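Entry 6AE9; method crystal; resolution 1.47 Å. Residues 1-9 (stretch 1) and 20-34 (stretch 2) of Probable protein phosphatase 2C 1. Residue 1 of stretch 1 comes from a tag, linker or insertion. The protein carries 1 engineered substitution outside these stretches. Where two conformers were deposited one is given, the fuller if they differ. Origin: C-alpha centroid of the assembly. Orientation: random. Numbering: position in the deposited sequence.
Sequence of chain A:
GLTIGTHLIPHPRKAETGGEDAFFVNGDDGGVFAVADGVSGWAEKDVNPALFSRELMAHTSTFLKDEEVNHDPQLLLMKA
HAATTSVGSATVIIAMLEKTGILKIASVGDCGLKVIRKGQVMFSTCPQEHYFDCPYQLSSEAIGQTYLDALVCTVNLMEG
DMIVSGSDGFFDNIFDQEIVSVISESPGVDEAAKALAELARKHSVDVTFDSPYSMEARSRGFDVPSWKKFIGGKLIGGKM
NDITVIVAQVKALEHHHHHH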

# COMPACT_ATOMS: atom_id res chain seq x y z
N GLY A 1 -7.98 -13.08 -17.38
CA GLY A 1 -9.27 -13.21 -16.73
C GLY A 1 -9.15 -13.46 -15.24
O GLY A 1 -8.05 -13.64 -14.72
N LEU A 2 -10.29 -13.46 -14.55
CA LEU A 2 -10.35 -13.72 -13.12
C LEU A 2 -11.37 -14.82 -12.86
O LEU A 2 -12.43 -14.86 -13.49
N THR A 3 -11.04 -15.70 -11.92
CA THR A 3 -12.02 -16.59 -11.30
C THR A 3 -12.36 -15.97 -9.95
O THR A 3 -11.46 -15.74 -9.14
N ILE A 4 -13.64 -15.67 -9.73
CA ILE A 4 -14.07 -14.79 -8.64
C ILE A 4 -15.01 -15.55 -7.71
O ILE A 4 -16.00 -16.14 -8.16
N GLY A 5 -14.71 -15.49 -6.41
CA GLY A 5 -15.63 -15.96 -5.38
C GLY A 5 -15.94 -14.84 -4.40
O GLY A 5 -15.13 -13.93 -4.21
N THR A 6 -17.11 -14.90 -3.78
CA THR A 6 -17.55 -13.85 -2.87
C THR A 6 -18.24 -14.46 -1.65
O THR A 6 -18.79 -15.56 -1.70
N HIS A 7 -18.24 -13.71 -0.55
CA HIS A 7 -19.03 -14.08 0.61
C HIS A 7 -19.36 -12.83 1.41
O HIS A 7 -18.49 -11.98 1.61
N LEU A 8 -20.61 -12.72 1.83
CA LEU A 8 -21.09 -11.55 2.56
C LEU A 8 -21.73 -12.00 3.86
O LEU A 8 -22.55 -12.93 3.87
N ILE A 9 -21.34 -11.36 4.95
CA ILE A 9 -21.93 -11.63 6.26
C ILE A 9 -22.38 -10.30 6.85
O ILE A 9 -21.54 -9.50 7.29
N GLU A 20 -25.71 -3.33 4.77
CA GLU A 20 -25.57 -2.12 3.96
C GLU A 20 -24.33 -2.13 3.07
O GLU A 20 -24.05 -1.13 2.41
N ASP A 21 -23.58 -3.23 3.06
CA ASP A 21 -22.57 -3.46 2.04
C ASP A 21 -23.25 -3.96 0.77
O ASP A 21 -24.27 -4.65 0.83
N ALA A 22 -22.68 -3.62 -0.38
CA ALA A 22 -23.17 -4.12 -1.66
C ALA A 22 -21.98 -4.42 -2.55
O ALA A 22 -20.87 -3.93 -2.31
N PHE A 23 -22.19 -5.25 -3.57
CA PHE A 23 -21.09 -5.58 -4.45
C PHE A 23 -21.61 -5.95 -5.83
O PHE A 23 -22.80 -6.20 -6.03
N PHE A 24 -20.68 -6.00 -6.79
CA PHE A 24 -20.93 -6.47 -8.14
C PHE A 24 -19.70 -7.23 -8.60
O PHE A 24 -18.57 -6.79 -8.34
N VAL A 25 -19.89 -8.36 -9.27
CA VAL A 25 -18.79 -9.11 -9.86
C VAL A 25 -19.19 -9.55 -11.26
O VAL A 25 -20.36 -9.84 -11.53
N ASN A 26 -18.21 -9.59 -12.16
CA ASN A 26 -18.40 -10.17 -13.48
C ASN A 26 -17.09 -10.83 -13.90
O ASN A 26 -16.12 -10.13 -14.23
N GLY A 27 -17.05 -12.16 -13.86
CA GLY A 27 -15.86 -12.88 -14.26
C GLY A 27 -15.93 -13.49 -15.65
O GLY A 27 -15.15 -14.39 -15.98
N ASP A 28 -16.85 -12.99 -16.48
CA ASP A 28 -17.09 -13.60 -17.79
C ASP A 28 -16.02 -13.25 -18.82
O ASP A 28 -15.75 -14.07 -19.71
N ASP A 29 -15.42 -12.06 -18.73
CA ASP A 29 -14.44 -11.62 -19.72
C ASP A 29 -13.12 -11.38 -19.02
O ASP A 29 -12.54 -12.32 -18.49
N GLY A 30 -12.62 -10.14 -19.00
CA GLY A 30 -11.34 -9.88 -18.39
C GLY A 30 -11.39 -9.92 -16.88
O GLY A 30 -10.39 -10.23 -16.23
N GLY A 31 -12.56 -9.62 -16.30
CA GLY A 31 -12.73 -9.66 -14.86
C GLY A 31 -12.89 -8.29 -14.26
O GLY A 31 -12.05 -7.41 -14.47
N VAL A 32 -13.98 -8.08 -13.52
CA VAL A 32 -14.25 -6.80 -12.88
C VAL A 32 -15.06 -7.06 -11.62
O VAL A 32 -15.87 -7.99 -11.57
N PHE A 33 -14.80 -6.27 -10.58
CA PHE A 33 -15.65 -6.32 -9.40
C PHE A 33 -15.66 -4.96 -8.73
O PHE A 33 -14.82 -4.10 -9.00
N ALA A 34 -16.64 -4.78 -7.85
CA ALA A 34 -16.78 -3.55 -7.11
C ALA A 34 -17.44 -3.86 -5.78
O ALA A 34 -18.23 -4.80 -5.67

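Strands that pack without pairing edge to edge rely largely on their side chains, and the first strand of this phosphatase 2C, residues 2-9, illustrates the principle well. It runs at 152° to strand 21-26, with axes no closer than 8.1 Å, and no direct hydrogen bond joins the two stretches. Strand 21-26 instead pairs with strand 32-34, as in the bond from Asn26 N to Val32 O (2.9 Å), so the first strand lies over a hairpin whose backbone is already engaged.

Alternation does the sorting. Ile4, Thr6 and Leu8 direct their CA-to-CB bonds toward the hairpin, whereas Thr3, His7 and Ile9 point away and make no contact with it. Ile4 has the most surface covered, 75 Å². In its m, t rotamer, Ile4 CG2 meets Val25 CG1 at 3.8 Å, while Ile4 CD1 reaches the turn end of the hairpin, 3.9 Å from both Gly27 CA and Val32 O.

Leu2, with 70 Å² covered, shows that a sideways start need not prevent packing. Its m, t rotamer brings the end of the side chain nearer, placing Leu2 CD1 3.9 Å from Gly31 CA and 4.4 Å from Phe33 CD2, at the edge of that ring. The fit suits the lack of a side chain at Gly31: a CB there would fall only 2.6 Å from Leu2 CG, and the backbone angles by themselves call for glycine.

At the other end, Leu8 has 66 Å² covered and Phe23, in rotamer p, 64 Å². The conformer given for Leu8, one of two deposited, has chi1 at -93°, between wells, and chi2 in p; Leu8 CD1 lies 3.4 Å from Phe23 CE1, a tight apolar contact with an oblique approach to the ring. Thr6, also p, bridges the clusters through its methyl group: Thr6 CG2 is 3.7 Å from Phe23 CE2 and equally 3.7 Å from Val25 CG1.

Polar linkage is left to the backbone and to water, gathered near the turn. Gly1, a tag residue, makes a CA-H...O contact from Gly1 CA to Gly30 O at 3.2 Å. One water accepts from Gly1 N at 2.8 Å, with Gly30 O an acceptor within its reach at 2.8 Å; a second accepts from Leu2 N at 2.9 Å, with Asp29 O within reach at 2.6 Å. A third water donates to Leu2 O (2.7 Å) and Gly27 O (2.9 Å), joining two carbonyls that could not bond to each other directly.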

# COMPACT_ATOMS: atom_id res chain seq x y z
CB LEU A 2 -10.82 -12.48 -12.36
CG LEU A 2 -9.92 -11.25 -12.39
CD1 LEU A 2 -10.58 -10.07 -11.67
CD2 LEU A 2 -8.59 -11.57 -11.75
CB THR A 3 -11.43 -17.99 -11.12
OG1 THR A 3 -10.97 -18.49 -12.38
CG2 THR A 3 -12.48 -18.94 -10.55
CB ILE A 4 -14.75 -13.52 -9.18
CG1 ILE A 4 -13.87 -12.83 -10.22
CG2 ILE A 4 -15.08 -12.55 -8.03
CD1 ILE A 4 -14.50 -11.60 -10.86
CB THR A 6 -18.56 -12.89 -3.52
OG1 THR A 6 -19.78 -13.59 -3.79
CG2 THR A 6 -18.03 -12.30 -4.82
CB HIS A 7 -18.31 -15.11 1.50
CG HIS A 7 -19.23 -15.86 2.40
ND1 HIS A 7 -19.99 -16.93 1.97
CD2 HIS A 7 -19.53 -15.69 3.71
CE1 HIS A 7 -20.71 -17.39 2.98
NE2 HIS A 7 -20.45 -16.66 4.05
CB LEU A 8 -22.13 -10.80 1.73
CG LEU A 8 -21.58 -9.67 0.88
CD1 LEU A 8 -20.75 -10.25 -0.25
CD2 LEU A 8 -22.71 -8.80 0.34
CB ILE A 9 -20.95 -12.35 7.20
CG1 ILE A 9 -20.44 -13.64 6.55
CG2 ILE A 9 -21.61 -12.66 8.54
CD1 ILE A 9 -19.41 -14.37 7.38
CB GLU A 20 -25.62 -0.88 4.84
CG GLU A 20 -26.98 -0.68 5.50
CD GLU A 20 -26.92 -0.64 7.01
OE1 GLU A 20 -25.87 -0.26 7.57
OE2 GLU A 20 -27.94 -0.98 7.65
CB ASP A 21 -21.60 -4.56 2.48
CG ASP A 21 -20.51 -4.09 3.46
OD1 ASP A 21 -20.48 -2.92 3.90
OD2 ASP A 21 -19.64 -4.94 3.78
CB ALA A 22 -24.12 -3.12 -2.34
CB PHE A 23 -20.22 -6.71 -3.87
CG PHE A 23 -20.85 -8.07 -3.96
CD1 PHE A 23 -21.81 -8.46 -3.04
CD2 PHE A 23 -20.51 -8.94 -4.98
CE1 PHE A 23 -22.41 -9.71 -3.13
CE2 PHE A 23 -21.11 -10.20 -5.07
CZ PHE A 23 -22.06 -10.58 -4.14
CB PHE A 24 -21.18 -5.29 -9.10
CG PHE A 24 -21.26 -5.68 -10.54
CD1 PHE A 24 -22.41 -6.26 -11.05
CD2 PHE A 24 -20.18 -5.50 -11.39
CE1 PHE A 24 -22.50 -6.64 -12.38
CE2 PHE A 24 -20.26 -5.88 -12.72
CZ PHE A 24 -21.42 -6.45 -13.21
CB VAL A 25 -18.36 -10.34 -9.02
CG1 VAL A 25 -17.81 -9.93 -7.66
CG2 VAL A 25 -19.52 -11.32 -8.87
CB ASN A 26 -18.85 -9.12 -14.50
CG ASN A 26 -19.18 -9.72 -15.85
OD1 ASN A 26 -18.97 -10.91 -16.08
ND2 ASN A 26 -19.71 -8.91 -16.75
CB ASP A 28 -18.47 -13.21 -18.31
CG ASP A 28 -19.60 -13.83 -17.51
OD1 ASP A 28 -19.36 -14.84 -16.82
OD2 ASP A 28 -20.73 -13.30 -17.57
CB ASP A 29 -14.95 -10.44 -20.53
CG ASP A 29 -16.42 -10.52 -20.77
OD1 ASP A 29 -16.85 -11.46 -21.48
OD2 ASP A 29 -17.15 -9.64 -20.27
CB VAL A 32 -14.97 -5.84 -13.85
CG1 VAL A 32 -16.25 -6.47 -14.39
CG2 VAL A 32 -15.26 -4.49 -13.18
CB PHE A 33 -15.22 -7.43 -8.42
CG PHE A 33 -13.83 -7.27 -7.88
CD1 PHE A 33 -13.58 -6.43 -6.81
CD2 PHE A 33 -12.77 -7.97 -8.44
CE1 PHE A 33 -12.31 -6.27 -6.32
CE2 PHE A 33 -11.49 -7.83 -7.95
CZ PHE A 33 -11.25 -6.97 -6.89
CB ALA A 34 -17.60 -2.52 -7.88
O HOH W 1 -8.04 -10.28 -17.80
O HOH W 2 -12.75 -12.95 -15.95
O HOH W 3 -14.45 -16.55 -14.21